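Local coordinates for protein transcriptional regulator, SorC family (PDB 2O0M) that probably regulates transcription by binding DNA in response to a carbohydrate ligand, at residues E143-A155 and I233-R245. Residues are numbered along the deposited sequence; the frame is centred on the assembly and turned at random.
With PO4 (phosphate ion), chain B.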
loop_
_atom_site.group_PDB
_atom_site.type_symbol
_atom_site.label_atom_id
_atom_site.label_comp_id
_atom_site.label_asym_id
_atom_site.label_seq_id
_atom_site.Cartn_x
_atom_site.Cartn_y
_atom_site.Cartn_z
ATOM N N GLU A 143 -8.230 15.595 -12.528
ATOM C CA GLU A 143 -6.962 14.876 -12.600
ATOM C C GLU A 143 -6.609 14.324 -11.222
ATOM O O GLU A 143 -6.316 15.084 -10.298
ATOM C CB GLU A 143 -5.836 15.791 -13.086
ATOM C CG GLU A 143 -6.134 16.523 -14.392
ATOM C CD GLU A 143 -6.255 15.606 -15.577
ATOM O OE1 GLU A 143 -5.390 14.716 -15.732
ATOM O OE2 GLU A 143 -7.210 15.792 -16.374
ATOM N N ASN A 144 -6.649 13.003 -11.092
ATOM C CA ASN A 144 -6.287 12.339 -9.843
ATOM C C ASN A 144 -4.921 11.697 -9.958
ATOM O O ASN A 144 -4.566 11.189 -11.019
ATOM C CB ASN A 144 -7.310 11.253 -9.525
ATOM C CG ASN A 144 -8.723 11.788 -9.455
ATOM O OD1 ASN A 144 -9.626 11.338 -10.190
ATOM N ND2 ASN A 144 -8.928 12.755 -8.584
ATOM N N THR A 145 -4.161 11.742 -8.866
ATOM C CA THR A 145 -2.892 11.032 -8.769
ATOM C C THR A 145 -2.996 10.024 -7.618
ATOM O O THR A 145 -3.254 10.397 -6.471
ATOM C CB THR A 145 -1.725 11.996 -8.579
ATOM O OG1 THR A 145 -1.654 12.877 -9.711
ATOM C CG2 THR A 145 -0.400 11.245 -8.414
ATOM N N ILE A 146 -2.836 8.750 -7.970
ATOM C CA ILE A 146 -2.939 7.635 -7.042
ATOM C C ILE A 146 -1.555 7.038 -6.824
ATOM O O ILE A 146 -0.957 6.482 -7.748
ATOM C CB ILE A 146 -3.877 6.538 -7.564
ATOM C CG1 ILE A 146 -5.266 7.103 -7.856
ATOM C CG2 ILE A 146 -3.980 5.392 -6.563
ATOM C CD1 ILE A 146 -5.486 7.498 -9.293
ATOM N N ALA A 147 -1.057 7.167 -5.600
ATOM C CA ALA A 147 0.251 6.657 -5.223
ATOM C C ALA A 147 0.079 5.270 -4.628
ATOM O O ALA A 147 -0.730 5.063 -3.723
ATOM C CB ALA A 147 0.908 7.567 -4.248
ATOM N N VAL A 148 0.843 4.311 -5.133
ATOM C CA VAL A 148 0.644 2.926 -4.743
ATOM C C VAL A 148 1.924 2.267 -4.239
ATOM O O VAL A 148 3.030 2.600 -4.668
ATOM C CB VAL A 148 0.075 2.090 -5.892
ATOM C CG1 VAL A 148 -1.269 2.648 -6.356
ATOM C CG2 VAL A 148 1.041 2.025 -7.051
HETATM N N MSE A 149 1.750 1.346 -3.295
HETATM C CA MSE A 149 2.793 0.416 -2.924
HETATM C C MSE A 149 2.671 -0.898 -3.690
HETATM O O MSE A 149 1.644 -1.192 -4.297
HETATM C CB MSE A 149 2.800 0.167 -1.415
HETATM C CG MSE A 149 3.188 1.383 -0.612
HETATM SE SE MSE A 149 5.029 2.003 -0.863
HETATM C CE MSE A 149 5.928 0.523 -0.139
ATOM N N GLY A 150 3.740 -1.682 -3.647
ATOM C CA GLY A 150 3.787 -2.973 -4.322
ATOM C C GLY A 150 3.512 -4.127 -3.378
ATOM O O GLY A 150 2.787 -3.978 -2.393
ATOM N N GLY A 151 4.100 -5.272 -3.685
ATOM C CA GLY A 151 3.922 -6.485 -2.919
ATOM C C GLY A 151 2.968 -7.448 -3.588
ATOM O O GLY A 151 2.325 -7.123 -4.586
ATOM N N THR A 152 2.877 -8.653 -3.038
ATOM C CA THR A 152 2.095 -9.711 -3.660
ATOM C C THR A 152 0.604 -9.382 -3.729
ATOM O O THR A 152 -0.028 -9.550 -4.763
ATOM C CB THR A 152 2.312 -11.047 -2.936
ATOM O OG1 THR A 152 3.703 -11.374 -2.957
ATOM C CG2 THR A 152 1.523 -12.154 -3.593
ATOM N N THR A 153 0.045 -8.885 -2.628
ATOM C CA THR A 153 -1.363 -8.497 -2.602
ATOM C C THR A 153 -1.663 -7.453 -3.654
ATOM O O THR A 153 -2.598 -7.593 -4.435
ATOM C CB THR A 153 -1.748 -7.949 -1.227
ATOM O OG1 THR A 153 -1.562 -8.985 -0.260
ATOM C CG2 THR A 153 -3.183 -7.482 -1.203
HETATM N N MSE A 154 -0.863 -6.397 -3.669
HETATM C CA MSE A 154 -1.103 -5.308 -4.595
HETATM C C MSE A 154 -0.930 -5.725 -6.069
HETATM O O MSE A 154 -1.650 -5.235 -6.944
HETATM C CB MSE A 154 -0.193 -4.132 -4.266
HETATM C CG MSE A 154 -0.533 -3.455 -2.944
HETATM SE SE MSE A 154 -2.259 -2.547 -2.983
HETATM C CE MSE A 154 -1.815 -1.250 -4.348
ATOM N N ALA A 155 0.009 -6.625 -6.345
ATOM C CA ALA A 155 0.224 -7.126 -7.704
ATOM C C ALA A 155 -1.049 -7.828 -8.197
ATOM O O ALA A 155 -1.524 -7.591 -9.314
ATOM C CB ALA A 155 1.386 -8.078 -7.733
ATOM N N ILE A 233 4.117 12.549 -6.892
ATOM C CA ILE A 233 3.831 11.717 -5.721
ATOM C C ILE A 233 3.426 12.586 -4.538
ATOM O O ILE A 233 2.472 12.275 -3.842
ATOM C CB ILE A 233 5.039 10.832 -5.328
ATOM C CG1 ILE A 233 5.272 9.772 -6.403
ATOM C CG2 ILE A 233 4.817 10.181 -3.952
ATOM C CD1 ILE A 233 6.666 9.197 -6.366
ATOM N N SER A 234 4.148 13.686 -4.317
ATOM C CA SER A 234 3.843 14.592 -3.198
ATOM C C SER A 234 2.436 15.198 -3.270
ATOM O O SER A 234 1.874 15.567 -2.235
ATOM C CB SER A 234 4.873 15.723 -3.112
ATOM O OG SER A 234 4.641 16.685 -4.123
ATOM N N HIS A 235 1.870 15.289 -4.468
ATOM C CA HIS A 235 0.536 15.857 -4.653
ATOM C C HIS A 235 -0.547 14.802 -4.846
ATOM O O HIS A 235 -1.667 15.128 -5.230
ATOM C CB HIS A 235 0.533 16.826 -5.834
ATOM C CG HIS A 235 1.386 18.030 -5.609
ATOM N ND1 HIS A 235 1.145 18.926 -4.591
ATOM C CD2 HIS A 235 2.486 18.479 -6.256
ATOM C CE1 HIS A 235 2.058 19.883 -4.629
ATOM N NE2 HIS A 235 2.883 19.633 -5.629
ATOM N N ALA A 236 -0.241 13.540 -4.555
ATOM C CA ALA A 236 -1.241 12.483 -4.694
ATOM C C ALA A 236 -2.470 12.802 -3.839
ATOM O O ALA A 236 -2.339 13.238 -2.707
ATOM C CB ALA A 236 -0.665 11.161 -4.278
ATOM N N ASN A 237 -3.655 12.593 -4.397
ATOM C CA ASN A 237 -4.902 12.705 -3.620
ATOM C C ASN A 237 -5.490 11.341 -3.221
ATOM O O ASN A 237 -6.520 11.275 -2.567
ATOM C CB ASN A 237 -5.953 13.573 -4.342
ATOM C CG ASN A 237 -6.436 12.987 -5.663
ATOM O OD1 ASN A 237 -5.687 12.324 -6.389
ATOM N ND2 ASN A 237 -7.703 13.270 -5.998
ATOM N N CYS A 238 -4.808 10.266 -3.606
ATOM C CA CYS A 238 -5.193 8.915 -3.235
ATOM C C CYS A 238 -3.939 8.066 -3.004
ATOM O O CYS A 238 -2.923 8.242 -3.700
ATOM C CB CYS A 238 -6.061 8.327 -4.337
ATOM S SG CYS A 238 -6.630 6.643 -4.090
ATOM N N VAL A 239 -4.000 7.192 -1.998
ATOM C CA VAL A 239 -2.940 6.224 -1.741
ATOM C C VAL A 239 -3.572 4.859 -1.533
ATOM O O VAL A 239 -4.547 4.738 -0.804
ATOM C CB VAL A 239 -2.094 6.595 -0.510
ATOM C CG1 VAL A 239 -1.022 5.534 -0.230
ATOM C CG2 VAL A 239 -1.403 7.927 -0.718
ATOM N N VAL A 240 -2.997 3.845 -2.167
ATOM C CA VAL A 240 -3.440 2.459 -1.990
ATOM C C VAL A 240 -2.227 1.607 -1.633
ATOM O O VAL A 240 -1.168 1.706 -2.268
ATOM C CB VAL A 240 -4.154 1.870 -3.233
ATOM C CG1 VAL A 240 -4.731 0.528 -2.887
ATOM C CG2 VAL A 240 -5.229 2.811 -3.727
ATOM N N HIS A 241 -2.377 0.784 -0.595
ATOM C CA HIS A 241 -1.271 -0.016 -0.106
ATOM C C HIS A 241 -1.764 -1.273 0.580
ATOM O O HIS A 241 -2.928 -1.358 0.956
ATOM C CB HIS A 241 -0.438 0.824 0.862
ATOM C CG HIS A 241 -1.126 1.123 2.161
ATOM N ND1 HIS A 241 -2.129 2.059 2.290
ATOM C CD2 HIS A 241 -0.931 0.611 3.397
ATOM C CE1 HIS A 241 -2.532 2.098 3.548
ATOM N NE2 HIS A 241 -1.802 1.247 4.246
ATOM N N SER A 242 -0.867 -2.243 0.743
ATOM C CA SER A 242 -1.114 -3.352 1.653
ATOM C C SER A 242 -0.358 -3.104 2.957
ATOM O O SER A 242 0.228 -2.031 3.186
ATOM C CB SER A 242 -0.776 -4.712 1.010
ATOM O OG SER A 242 -1.273 -5.793 1.782
ATOM N N ILE A 243 -0.428 -4.093 3.834
ATOM C CA ILE A 243 0.272 -4.104 5.105
ATOM C C ILE A 243 1.059 -5.391 5.121
ATOM O O ILE A 243 0.496 -6.475 4.926
ATOM C CB ILE A 243 -0.719 -4.050 6.284
ATOM C CG1 ILE A 243 -1.552 -2.760 6.223
ATOM C CG2 ILE A 243 0.008 -4.138 7.621
ATOM C CD1 ILE A 243 -2.831 -2.839 7.031
ATOM N N GLY A 244 2.359 -5.279 5.352
ATOM C CA GLY A 244 3.235 -6.444 5.327
ATOM C C GLY A 244 3.484 -7.011 6.705
ATOM O O GLY A 244 3.390 -6.302 7.711
ATOM N N ARG A 245 3.785 -8.305 6.739
ATOM C CA ARG A 245 4.284 -8.966 7.932
ATOM C C ARG A 245 5.783 -8.628 7.991
ATOM O O ARG A 245 6.538 -8.930 7.057
ATOM C CB ARG A 245 3.989 -10.473 7.848
ATOM C CG ARG A 245 2.480 -10.763 7.829
ATOM C CD ARG A 245 2.100 -12.210 7.535
ATOM N NE ARG A 245 2.581 -13.096 8.587
ATOM C CZ ARG A 245 3.648 -13.888 8.493
ATOM N NH1 ARG A 245 4.364 -13.935 7.377
ATOM N NH2 ARG A 245 4.009 -14.636 9.520
HETATM P P PO4 B . 2.429 -8.708 0.652
HETATM O O1 PO4 B . 2.246 -9.007 2.095
HETATM O O2 PO4 B . 1.147 -8.432 -0.042
HETATM O O3 PO4 B . 3.432 -7.610 0.491
HETATM O O4 PO4 B . 3.082 -9.889 0.001
HETATM O O HOH W 1 2.016 -2.802 0.125
#
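Ala-147 and Val-240 lie where two neighbouring parallel strands are laced together: Ala-147 N donates to Cys-238 O at 2.9 Å, and Ala-147 O accepts Val-240 N. Met-149 N continues the ladder to Val-240 O. At its start, Thr-145 O takes Cys-238 N and, more weakly, Asn-237 N. On one face Ile-146 and Val-240 run side by side, with Ile-146 CG2 4.0 Å from Val-240 CG2. Ile-146 CG1 rests on Cys-238 CB; beta-branched residues favour the extended backbone of a strand, and their apolar branches suit its buried face. On the other face Ala-147 CB meets Ala-236 CB at 3.9 Å, two methyls small enough to let the turn after helix 224-234 sit close to the strand.

These are central strands of a Rossmann-like alpha/beta sheet, with 169-175 and 302-306 pairing on their outer edges, and the loop 149-151 carries strand 142-148 into helix 152-159 at the sheet's C-terminal edge, the usual place for a ligand site in such folds. There Thr-153 N and OG1 both grip phosphate O2, each at 2.8 Å, at the helix's N-terminal end; Lys-312 and Arg-252 bind the same ion, which probably came from the crystallisation liquor. Gly-151 suits the approach: its positive phi (102°) is readily held only by glycine, and its bare CA lets phosphate O3 come to 3.6 Å.

Met-154, a selenomethionine, reaches back from this helix. Its CB leads to CG, 3.9 Å from Ser-242 N; bends at chi2 (-67°) and chi3 (-63°) then curl SE past His-241 C and bring CE to 3.7 Å from Val-240 CG1, a flexible chain filling the angle between helix and strand. Ser-242 OG bonds to Ile-306 O, and a water links Ser-242 N to Gly-150 O where the strands part.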